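Local coordinates for protein BtGH115A (Bacteroides thetaiotaomicron, PDB 5BY3) that acts as a family GH115 4-O-methyl-alpha-glucuronidase with specificity for decorated arabinogalactans, at residues A95-V100 with R153-P158; T116-L121 with R205-T210; E584-S589 with N626-K631. All coordinates share one frame; numbering follows the deposited sequence.

In the fold
Contacts 1 and 2 are neighbours, their centres about 12 Å apart, and together illustrate how an N-terminal mixed sheet and its helix meet the TIM barrel. Contact 1, partly buried, adds the short strand 155-156 to the sheet through backbone hydrogen bonds. Contact 2, buried, sets helix 113-126 against the loop entering barrel strand 210-212 and is carried mainly by one tyrosine. The two meet directly, Phe96 of contact 1 packing on the backbone at Tyr118 and Gly119. Contact 3 lies on the other side of the chain's centre, about 49 Å from contact 2 centre to centre. There, on the rim of the helical region, mostly exposed residues hold together by arginine-on-indole packing.

Contact 1: A95-V100 with R153-P158; sequences AFMLAV and RELQSP
Phe96 offers one ring face to Gln156, whose CB sits over it in a CH-pi contact, 3.9 Å from the ring centroid and 28° off the normal. The two side chains lie side by side and point the same way; chi1 of 65° sets Phe96 CG between its backbone N and carbonyl carbon, and CZ ends under the glutamine chain. At the other end, Ala99 CB rests 3.8 Å above the plane of the Arg153 guanidinium, displaced toward its rim, while Val100 O stands near that plane at the edge. On the opposite face of the sheet from Phe96 and Gln156, the selenomethionine Met97 and Leu155 cross obliquely, Met97 CE reaching Leu155 CD1 at 3.5 Å.

The backbones run antiparallel. Phe96 and Gln156 form a hydrogen-bonded pair, Gln156 N giving to Phe96 O at 2.8 Å and Phe96 N to Gln156 O at 3.0 Å; Leu98 N adds a third bond to Glu154 O at 2.9 Å. A glycine in place of Gln156 would probably open a gap over one face of Phe96 and remove its CH-pi partner there, though helix 113-126 and Trp452 would still hold the ring. The chemistry thus divides the work: backbone polar groups fix the register of this outermost strand, carbon groups, Gln156 CB among them, pack the two faces, and the charged Arg153 guanidinium packs on Ala99.

Contact 2: T116-L121 with R205-T210; sequences TAYGIL and RLRANT
Tyr118 projects from helix 113-126 so that its hydroxyl meets the backbone of the loop while one face of its ring lies under Arg207 CB. CG is anti to the carbonyl carbon (chi1 -64°), and from there the ring extends to the loop. Arg207 CB stands 4.2 Å above the ring plane, offset toward the rim, and Arg207 CA comes to 3.8 Å from Tyr118 CE1. The OH donates to Ala208 O at 3.1 Å, approaching from well above the carbonyl plane, with a C=O...donor angle of 106°. Asn209 crosses the tyrosine at about a right angle, its CB 3.4 Å from Tyr118 OH. One turn on, Leu121 points toward the end of helix 193-205 and puts CD1 4.3 Å from Arg205 N. The charged end of Arg205 is committed elsewhere, in salt bridges to Asp50 and Glu133. Trp452 bridges the pair, edge-to-face with Tyr118 and in a cation-pi contact with Arg207.

Arg207, with phi of 60°, closes helix 193-205 in a Schellman motif before strand 210-212. This is the helix-to-strand turn of a beta-alpha-beta unit begun by strand 162-166, at the TIM-barrel end where strands start, remote from the usual active-site face.

Contact 3: E584-S589 with N626-K631; sequences EDWEKS and NRVERK
Trp586 and Arg630 make a CH-pi contact, with the arginine chain laid along one indole face, at the rim of the helical region, where the capped start of helix 587-603 meets the loop that runs on to strand 646-647. The cap is modest: Asp585 OD1 accepts a weak bond from Glu587 N. Trp586 and Arg630 slide past each other in opposite directions, with ring and guanidinium planes only 10° apart. Arg630 CA lies over the six-membered ring, 3.9 Å from its centroid and 15° off the normal, and the chain, extended from CG to NE, then follows the same face, bringing CD to 3.7 Å from Trp586 CG. The guanidinium itself has passed beyond the ring, and one of its faces rests on Trp586 CB, 3.5 Å from Arg630 CZ.

Near the plane of the indole, at its rim, Val628 CG1 meets Trp586 CZ3 at 3.9 Å, and Lys631 O approaches Trp586 CZ2 to 3.4 Å. Ala579 and Arg580 of helix 552-580 also touch Trp586. The charge of Arg630 is answered chiefly by a salt bridge to Asp590; Glu587 OE1 lies at the guanidinium edge, 4.0 Å from Arg630 NH2 and beyond salt-bridge range. Deeper in, Ser589 OG, hydrogen-bonded to Lys572 O, packs 4.1 Å from Val628 CG2.

Contact 1: A95-V100 with R153-P158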
loop_
_atom_site.group_PDB
_atom_site.type_symbol
_atom_site.label_atom_id
_atom_site.label_comp_id
_atom_site.label_asym_id
_atom_site.label_seq_id
_atom_site.Cartn_x
_atom_site.Cartn_y
_atom_site.Cartn_z
ATOM N N ALA A 95 17.008 -16.413 -1.439
ATOM C CA ALA A 95 16.585 -17.253 -2.555
ATOM C C ALA A 95 16.435 -18.706 -2.160
ATOM O O ALA A 95 17.017 -19.130 -1.167
ATOM C CB ALA A 95 17.532 -17.105 -3.744
ATOM N N PHE A 96 15.622 -19.445 -2.917
ATOM C CA PHE A 96 15.418 -20.858 -2.688
ATOM C C PHE A 96 15.189 -21.617 -3.973
ATOM O O PHE A 96 14.689 -21.047 -4.975
ATOM C CB PHE A 96 14.286 -21.124 -1.690
ATOM C CG PHE A 96 12.915 -20.686 -2.176
ATOM C CD1 PHE A 96 12.148 -21.513 -2.970
ATOM C CD2 PHE A 96 12.378 -19.468 -1.772
ATOM C CE1 PHE A 96 10.891 -21.117 -3.405
ATOM C CE2 PHE A 96 11.100 -19.060 -2.185
ATOM C CZ PHE A 96 10.367 -19.881 -3.013
HETATM N N MSE A 97 15.569 -22.896 -3.901
HETATM C CA MSE A 97 15.308 -23.928 -4.880
HETATM C C MSE A 97 14.442 -24.976 -4.229
HETATM O O MSE A 97 14.698 -25.429 -3.091
HETATM C CB MSE A 97 16.616 -24.601 -5.217
HETATM C CG MSE A 97 17.214 -24.016 -6.485
HETATM SE SE MSE A 97 18.513 -25.341 -7.130
HETATM C CE MSE A 97 18.763 -24.780 -9.010
ATOM N N LEU A 98 13.382 -25.350 -4.938
ATOM C CA LEU A 98 12.600 -26.515 -4.585
ATOM C C LEU A 98 12.815 -27.554 -5.656
ATOM O O LEU A 98 12.728 -27.250 -6.849
ATOM C CB LEU A 98 11.127 -26.184 -4.559
ATOM C CG LEU A 98 10.517 -25.280 -3.520
ATOM C CD1 LEU A 98 9.020 -25.394 -3.761
ATOM C CD2 LEU A 98 10.872 -25.787 -2.145
ATOM N N ALA A 99 13.088 -28.786 -5.233
ATOM C CA ALA A 99 13.366 -29.877 -6.170
ATOM C C ALA A 99 13.028 -31.207 -5.504
ATOM O O ALA A 99 13.102 -31.312 -4.277
ATOM C CB ALA A 99 14.844 -29.837 -6.573
ATOM N N VAL A 100 12.683 -32.202 -6.314
ATOM C CA VAL A 100 12.456 -33.573 -5.861
ATOM C C VAL A 100 13.656 -34.465 -6.241
ATOM O O VAL A 100 13.890 -34.698 -7.432
ATOM C CB VAL A 100 11.124 -34.175 -6.420
ATOM C CG1 VAL A 100 10.821 -35.537 -5.768
ATOM C CG2 VAL A 100 9.923 -33.208 -6.254
ATOM N N ARG A 153 10.516 -28.390 -10.259
ATOM C CA ARG A 153 11.834 -27.767 -10.001
ATOM C C ARG A 153 11.976 -26.269 -9.565
ATOM O O ARG A 153 13.099 -25.850 -9.248
ATOM C CB ARG A 153 12.836 -28.127 -11.147
ATOM C CG ARG A 153 14.329 -27.987 -10.817
ATOM C CD ARG A 153 15.175 -29.068 -11.468
ATOM N NE ARG A 153 15.082 -30.341 -10.736
ATOM C CZ ARG A 153 16.107 -31.024 -10.218
ATOM N NH1 ARG A 153 17.363 -30.590 -10.342
ATOM N NH2 ARG A 153 15.868 -32.162 -9.575
ATOM N N GLU A 154 10.903 -25.479 -9.545
ATOM C CA GLU A 154 10.919 -24.081 -8.998
ATOM C C GLU A 154 12.194 -23.447 -8.374
ATOM O O GLU A 154 12.824 -24.001 -7.471
ATOM C CB GLU A 154 9.772 -23.910 -7.982
ATOM C CG GLU A 154 9.189 -22.493 -7.890
ATOM C CD GLU A 154 8.372 -22.044 -9.118
ATOM O OE1 GLU A 154 7.990 -22.869 -9.992
ATOM O OE2 GLU A 154 8.088 -20.833 -9.200
ATOM N N LEU A 155 12.527 -22.247 -8.823
ATOM C CA LEU A 155 13.581 -21.404 -8.192
ATOM C C LEU A 155 13.042 -19.980 -7.957
ATOM O O LEU A 155 12.426 -19.387 -8.858
ATOM C CB LEU A 155 14.815 -21.353 -9.102
ATOM C CG LEU A 155 16.171 -20.843 -8.599
ATOM C CD1 LEU A 155 17.274 -21.599 -9.321
ATOM C CD2 LEU A 155 16.356 -19.335 -8.784
ATOM N N GLN A 156 13.263 -19.411 -6.774
ATOM C CA GLN A 156 12.742 -18.043 -6.543
ATOM C C GLN A 156 13.723 -17.130 -5.813
ATOM O O GLN A 156 14.589 -17.621 -5.098
ATOM C CB GLN A 156 11.386 -18.075 -5.806
ATOM C CG GLN A 156 10.153 -18.242 -6.694
ATOM C CD GLN A 156 8.863 -18.432 -5.906
ATOM O OE1 GLN A 156 8.159 -19.424 -6.085
ATOM N NE2 GLN A 156 8.553 -17.490 -5.027
ATOM N N SER A 157 13.547 -15.813 -5.987
ATOM C CA SER A 157 14.364 -14.742 -5.403
ATOM C C SER A 157 13.583 -13.425 -5.510
ATOM O O SER A 157 12.833 -13.237 -6.476
ATOM C CB SER A 157 15.689 -14.588 -6.171
ATOM O OG SER A 157 15.476 -14.591 -7.579
ATOM N N PRO A 158 13.783 -12.493 -4.558
ATOM C CA PRO A 158 13.012 -11.241 -4.571
ATOM C C PRO A 158 13.481 -10.180 -5.590
ATOM O O PRO A 158 14.702 -9.952 -5.758
ATOM C CB PRO A 158 13.177 -10.717 -3.124
ATOM C CG PRO A 158 14.494 -11.250 -2.717
ATOM C CD PRO A 158 14.580 -12.623 -3.323
#

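Contact 2: T116-L121 with R205-T210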
loop_
_atom_site.group_PDB
_atom_site.type_symbol
_atom_site.label_atom_id
_atom_site.label_comp_id
_atom_site.label_asym_id
_atom_site.label_seq_id
_atom_site.Cartn_x
_atom_site.Cartn_y
_atom_site.Cartn_z
ATOM N N THR A 116 15.814 -19.953 2.953
ATOM C CA THR A 116 15.357 -21.241 3.421
ATOM C C THR A 116 13.913 -21.111 3.952
ATOM O O THR A 116 13.059 -21.903 3.569
ATOM C CB THR A 116 16.328 -21.781 4.483
ATOM O OG1 THR A 116 17.639 -21.796 3.919
ATOM C CG2 THR A 116 15.951 -23.203 4.937
ATOM N N ALA A 117 13.657 -20.090 4.787
ATOM C CA ALA A 117 12.322 -19.822 5.333
ATOM C C ALA A 117 11.271 -19.697 4.225
ATOM O O ALA A 117 10.180 -20.301 4.314
ATOM C CB ALA A 117 12.335 -18.566 6.192
ATOM N N TYR A 118 11.617 -18.941 3.171
ATOM C CA TYR A 118 10.669 -18.629 2.106
ATOM C C TYR A 118 10.355 -19.858 1.268
ATOM O O TYR A 118 9.191 -20.033 0.817
ATOM C CB TYR A 118 11.173 -17.459 1.270
ATOM C CG TYR A 118 11.275 -16.168 2.039
ATOM C CD1 TYR A 118 10.316 -15.847 3.013
ATOM C CD2 TYR A 118 12.305 -15.238 1.787
ATOM C CE1 TYR A 118 10.363 -14.668 3.715
ATOM C CE2 TYR A 118 12.358 -14.033 2.506
ATOM C CZ TYR A 118 11.387 -13.760 3.478
ATOM O OH TYR A 118 11.370 -12.591 4.240
ATOM N N GLY A 119 11.380 -20.715 1.088
ATOM C CA GLY A 119 11.222 -22.059 0.462
ATOM C C GLY A 119 10.207 -22.978 1.131
ATOM O O GLY A 119 9.364 -23.577 0.464
ATOM N N ILE A 120 10.322 -23.078 2.458
ATOM C CA ILE A 120 9.386 -23.795 3.339
ATOM C C ILE A 120 7.944 -23.289 3.222
ATOM O O ILE A 120 6.994 -24.082 3.099
ATOM C CB ILE A 120 9.856 -23.686 4.807
ATOM C CG1 ILE A 120 11.241 -24.344 4.948
ATOM C CG2 ILE A 120 8.802 -24.283 5.743
ATOM C CD1 ILE A 120 11.914 -24.195 6.296
ATOM N N LEU A 121 7.798 -21.971 3.260
ATOM C CA LEU A 121 6.510 -21.308 3.128
ATOM C C LEU A 121 5.947 -21.346 1.720
ATOM O O LEU A 121 4.789 -21.080 1.527
ATOM C CB LEU A 121 6.594 -19.884 3.674
ATOM C CG LEU A 121 6.708 -19.886 5.220
ATOM C CD1 LEU A 121 6.927 -18.504 5.785
ATOM C CD2 LEU A 121 5.511 -20.510 5.918
ATOM N N ARG A 205 4.362 -15.072 5.454
ATOM C CA ARG A 205 3.511 -15.658 4.415
ATOM C C ARG A 205 3.416 -14.753 3.188
ATOM O O ARG A 205 3.134 -15.242 2.090
ATOM C CB ARG A 205 2.115 -15.913 4.955
ATOM C CG ARG A 205 1.999 -17.059 5.911
ATOM C CD ARG A 205 0.497 -17.286 6.158
ATOM N NE ARG A 205 0.165 -18.256 7.210
ATOM C CZ ARG A 205 0.425 -19.561 7.150
ATOM N NH1 ARG A 205 1.078 -20.079 6.104
ATOM N NH2 ARG A 205 0.069 -20.359 8.157
ATOM N N LEU A 206 3.597 -13.440 3.389
ATOM C CA LEU A 206 3.645 -12.482 2.297
ATOM C C LEU A 206 5.051 -12.297 1.676
ATOM O O LEU A 206 5.222 -11.530 0.709
ATOM C CB LEU A 206 3.062 -11.137 2.752
ATOM C CG LEU A 206 1.566 -11.026 3.029
ATOM C CD1 LEU A 206 1.268 -9.727 3.762
ATOM C CD2 LEU A 206 0.757 -11.139 1.750
ATOM N N ARG A 207 6.027 -13.024 2.234
ATOM C CA ARG A 207 7.485 -12.946 1.914
ATOM C C ARG A 207 8.099 -11.579 2.171
ATOM O O ARG A 207 9.018 -11.180 1.486
ATOM C CB ARG A 207 7.843 -13.398 0.478
ATOM C CG ARG A 207 7.269 -14.721 -0.011
ATOM C CD ARG A 207 6.096 -14.417 -0.932
ATOM N NE ARG A 207 5.904 -15.491 -1.895
ATOM C CZ ARG A 207 5.240 -15.404 -3.037
ATOM N NH1 ARG A 207 4.653 -14.270 -3.450
ATOM N NH2 ARG A 207 5.191 -16.488 -3.780
ATOM N N ALA A 208 7.544 -10.845 3.120
ATOM C CA ALA A 208 8.037 -9.544 3.509
ATOM C C ALA A 208 9.074 -9.821 4.586
ATOM O O ALA A 208 9.033 -10.888 5.253
ATOM C CB ALA A 208 6.892 -8.691 4.049
ATOM N N ASN A 209 10.025 -8.899 4.748
ATOM C CA ASN A 209 11.104 -9.125 5.721
ATOM C C ASN A 209 11.287 -8.026 6.747
ATOM O O ASN A 209 12.064 -8.208 7.693
ATOM C CB ASN A 209 12.437 -9.470 5.033
ATOM C CG ASN A 209 12.873 -8.429 4.030
ATOM O OD1 ASN A 209 12.359 -7.299 4.003
ATOM N ND2 ASN A 209 13.835 -8.809 3.173
ATOM N N THR A 210 10.549 -6.926 6.571
ATOM C CA THR A 210 10.764 -5.674 7.301
ATOM C C THR A 210 9.472 -5.188 8.007
ATOM O O THR A 210 8.384 -5.439 7.532
ATOM C CB THR A 210 11.303 -4.611 6.315
ATOM O OG1 THR A 210 12.475 -5.121 5.651
ATOM C CG2 THR A 210 11.615 -3.315 6.992
#

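Contact 3: E584-S589 with N626-K631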
loop_
_atom_site.group_PDB
_atom_site.type_symbol
_atom_site.label_atom_id
_atom_site.label_comp_id
_atom_site.label_asym_id
_atom_site.label_seq_id
_atom_site.Cartn_x
_atom_site.Cartn_y
_atom_site.Cartn_z
ATOM N N GLU A 584 -35.457 14.862 -1.885
ATOM C CA GLU A 584 -35.372 13.610 -1.151
ATOM C C GLU A 584 -35.661 13.790 0.304
ATOM O O GLU A 584 -35.480 14.885 0.842
ATOM C CB GLU A 584 -33.968 13.032 -1.215
ATOM C CG GLU A 584 -33.817 11.924 -2.244
ATOM C CD GLU A 584 -34.568 10.652 -1.873
ATOM O OE1 GLU A 584 -35.124 10.574 -0.739
ATOM O OE2 GLU A 584 -34.604 9.741 -2.740
ATOM N N ASP A 585 -36.042 12.694 0.957
ATOM C CA ASP A 585 -36.307 12.701 2.380
ATOM C C ASP A 585 -35.070 12.386 3.194
ATOM O O ASP A 585 -34.381 11.401 2.959
ATOM C CB ASP A 585 -37.440 11.740 2.749
ATOM C CG ASP A 585 -38.282 12.266 3.904
ATOM O OD1 ASP A 585 -37.845 12.157 5.086
ATOM O OD2 ASP A 585 -39.375 12.811 3.606
ATOM N N TRP A 586 -34.836 13.235 4.185
ATOM C CA TRP A 586 -33.713 13.142 5.105
ATOM C C TRP A 586 -33.568 11.823 5.852
ATOM O O TRP A 586 -32.456 11.459 6.278
ATOM C CB TRP A 586 -33.817 14.266 6.113
ATOM C CG TRP A 586 -33.349 15.576 5.593
ATOM C CD1 TRP A 586 -34.123 16.633 5.203
ATOM C CD2 TRP A 586 -31.977 15.979 5.413
ATOM N NE1 TRP A 586 -33.317 17.674 4.796
ATOM C CE2 TRP A 586 -31.998 17.310 4.923
ATOM C CE3 TRP A 586 -30.733 15.342 5.619
ATOM C CZ2 TRP A 586 -30.816 18.023 4.619
ATOM C CZ3 TRP A 586 -29.548 16.068 5.352
ATOM C CH2 TRP A 586 -29.603 17.384 4.845
ATOM N N GLU A 587 -34.693 11.130 6.015
ATOM C CA GLU A 587 -34.730 9.857 6.705
ATOM C C GLU A 587 -33.923 8.780 5.979
ATOM O O GLU A 587 -33.377 7.885 6.614
ATOM C CB GLU A 587 -36.171 9.421 6.966
ATOM C CG GLU A 587 -36.721 9.912 8.311
ATOM C CD GLU A 587 -36.236 9.107 9.536
ATOM O OE1 GLU A 587 -36.361 9.621 10.675
ATOM O OE2 GLU A 587 -35.734 7.965 9.389
ATOM N N LYS A 588 -33.825 8.887 4.659
ATOM C CA LYS A 588 -33.022 7.944 3.881
ATOM C C LYS A 588 -31.525 8.062 4.231
ATOM O O LYS A 588 -30.795 7.049 4.254
ATOM C CB LYS A 588 -33.230 8.161 2.390
ATOM C CG LYS A 588 -34.603 7.776 1.887
ATOM C CD LYS A 588 -34.520 7.398 0.430
ATOM C CE LYS A 588 -35.441 6.219 0.119
ATOM N NZ LYS A 588 -35.606 6.026 -1.354
ATOM N N SER A 589 -31.096 9.289 4.553
ATOM C CA SER A 589 -29.706 9.559 4.939
ATOM C C SER A 589 -29.382 8.927 6.268
ATOM O O SER A 589 -28.338 8.271 6.419
ATOM C CB SER A 589 -29.431 11.051 4.989
ATOM O OG SER A 589 -28.113 11.279 5.427
ATOM N N ASN A 626 -20.317 11.347 10.766
ATOM C CA ASN A 626 -21.501 11.539 11.611
ATOM C C ASN A 626 -22.809 11.383 10.824
ATOM O O ASN A 626 -22.783 11.371 9.594
ATOM C CB ASN A 626 -21.472 12.950 12.213
ATOM C CG ASN A 626 -20.370 13.143 13.231
ATOM O OD1 ASN A 626 -19.856 14.252 13.374
ATOM N ND2 ASN A 626 -20.008 12.075 13.951
ATOM N N ARG A 627 -23.964 11.325 11.511
ATOM C CA ARG A 627 -25.225 11.574 10.778
ATOM C C ARG A 627 -25.096 12.981 10.270
ATOM O O ARG A 627 -24.451 13.818 10.905
ATOM C CB ARG A 627 -26.467 11.500 11.627
ATOM C CG ARG A 627 -26.930 10.125 11.985
ATOM C CD ARG A 627 -27.989 10.202 13.097
ATOM N NE ARG A 627 -28.345 8.843 13.505
ATOM C CZ ARG A 627 -27.829 8.186 14.548
ATOM N NH1 ARG A 627 -26.911 8.739 15.360
ATOM N NH2 ARG A 627 -28.229 6.936 14.766
ATOM N N VAL A 628 -25.720 13.240 9.132
ATOM C CA VAL A 628 -25.609 14.540 8.499
ATOM C C VAL A 628 -26.537 15.587 9.150
ATOM O O VAL A 628 -27.751 15.356 9.329
ATOM C CB VAL A 628 -25.854 14.428 6.978
ATOM C CG1 VAL A 628 -25.803 15.791 6.327
ATOM C CG2 VAL A 628 -24.802 13.544 6.346
ATOM N N GLU A 629 -25.957 16.738 9.476
ATOM C CA GLU A 629 -26.709 17.941 9.884
ATOM C C GLU A 629 -27.750 18.357 8.822
ATOM O O GLU A 629 -27.416 18.678 7.679
ATOM C CB GLU A 629 -25.728 19.086 10.184
ATOM C CG GLU A 629 -26.274 20.248 11.011
ATOM C CD GLU A 629 -25.339 21.466 11.040
ATOM O OE1 GLU A 629 -24.431 21.582 10.168
ATOM O OE2 GLU A 629 -25.525 22.324 11.942
ATOM N N ARG A 630 -29.015 18.338 9.221
ATOM C CA ARG A 630 -30.127 18.776 8.380
ATOM C C ARG A 630 -30.214 20.314 8.264
ATOM O O ARG A 630 -30.229 21.036 9.273
ATOM C CB ARG A 630 -31.430 18.210 8.931
ATOM C CG ARG A 630 -31.436 16.690 9.092
ATOM C CD ARG A 630 -32.857 16.188 9.203
ATOM N NE ARG A 630 -32.919 14.767 9.507
ATOM C CZ ARG A 630 -34.048 14.062 9.564
ATOM N NH1 ARG A 630 -35.242 14.635 9.327
ATOM N NH2 ARG A 630 -33.980 12.767 9.847
ATOM N N LYS A 631 -30.258 20.798 7.031
ATOM C CA LYS A 631 -30.273 22.225 6.716
ATOM C C LYS A 631 -30.671 22.330 5.263
ATOM O O LYS A 631 -30.451 21.395 4.511
ATOM C CB LYS A 631 -28.913 22.900 7.067
ATOM C CG LYS A 631 -28.106 23.602 5.981
ATOM C CD LYS A 631 -26.821 22.833 5.674
ATOM C CE LYS A 631 -25.789 23.697 4.962
ATOM N NZ LYS A 631 -24.410 23.265 5.342
#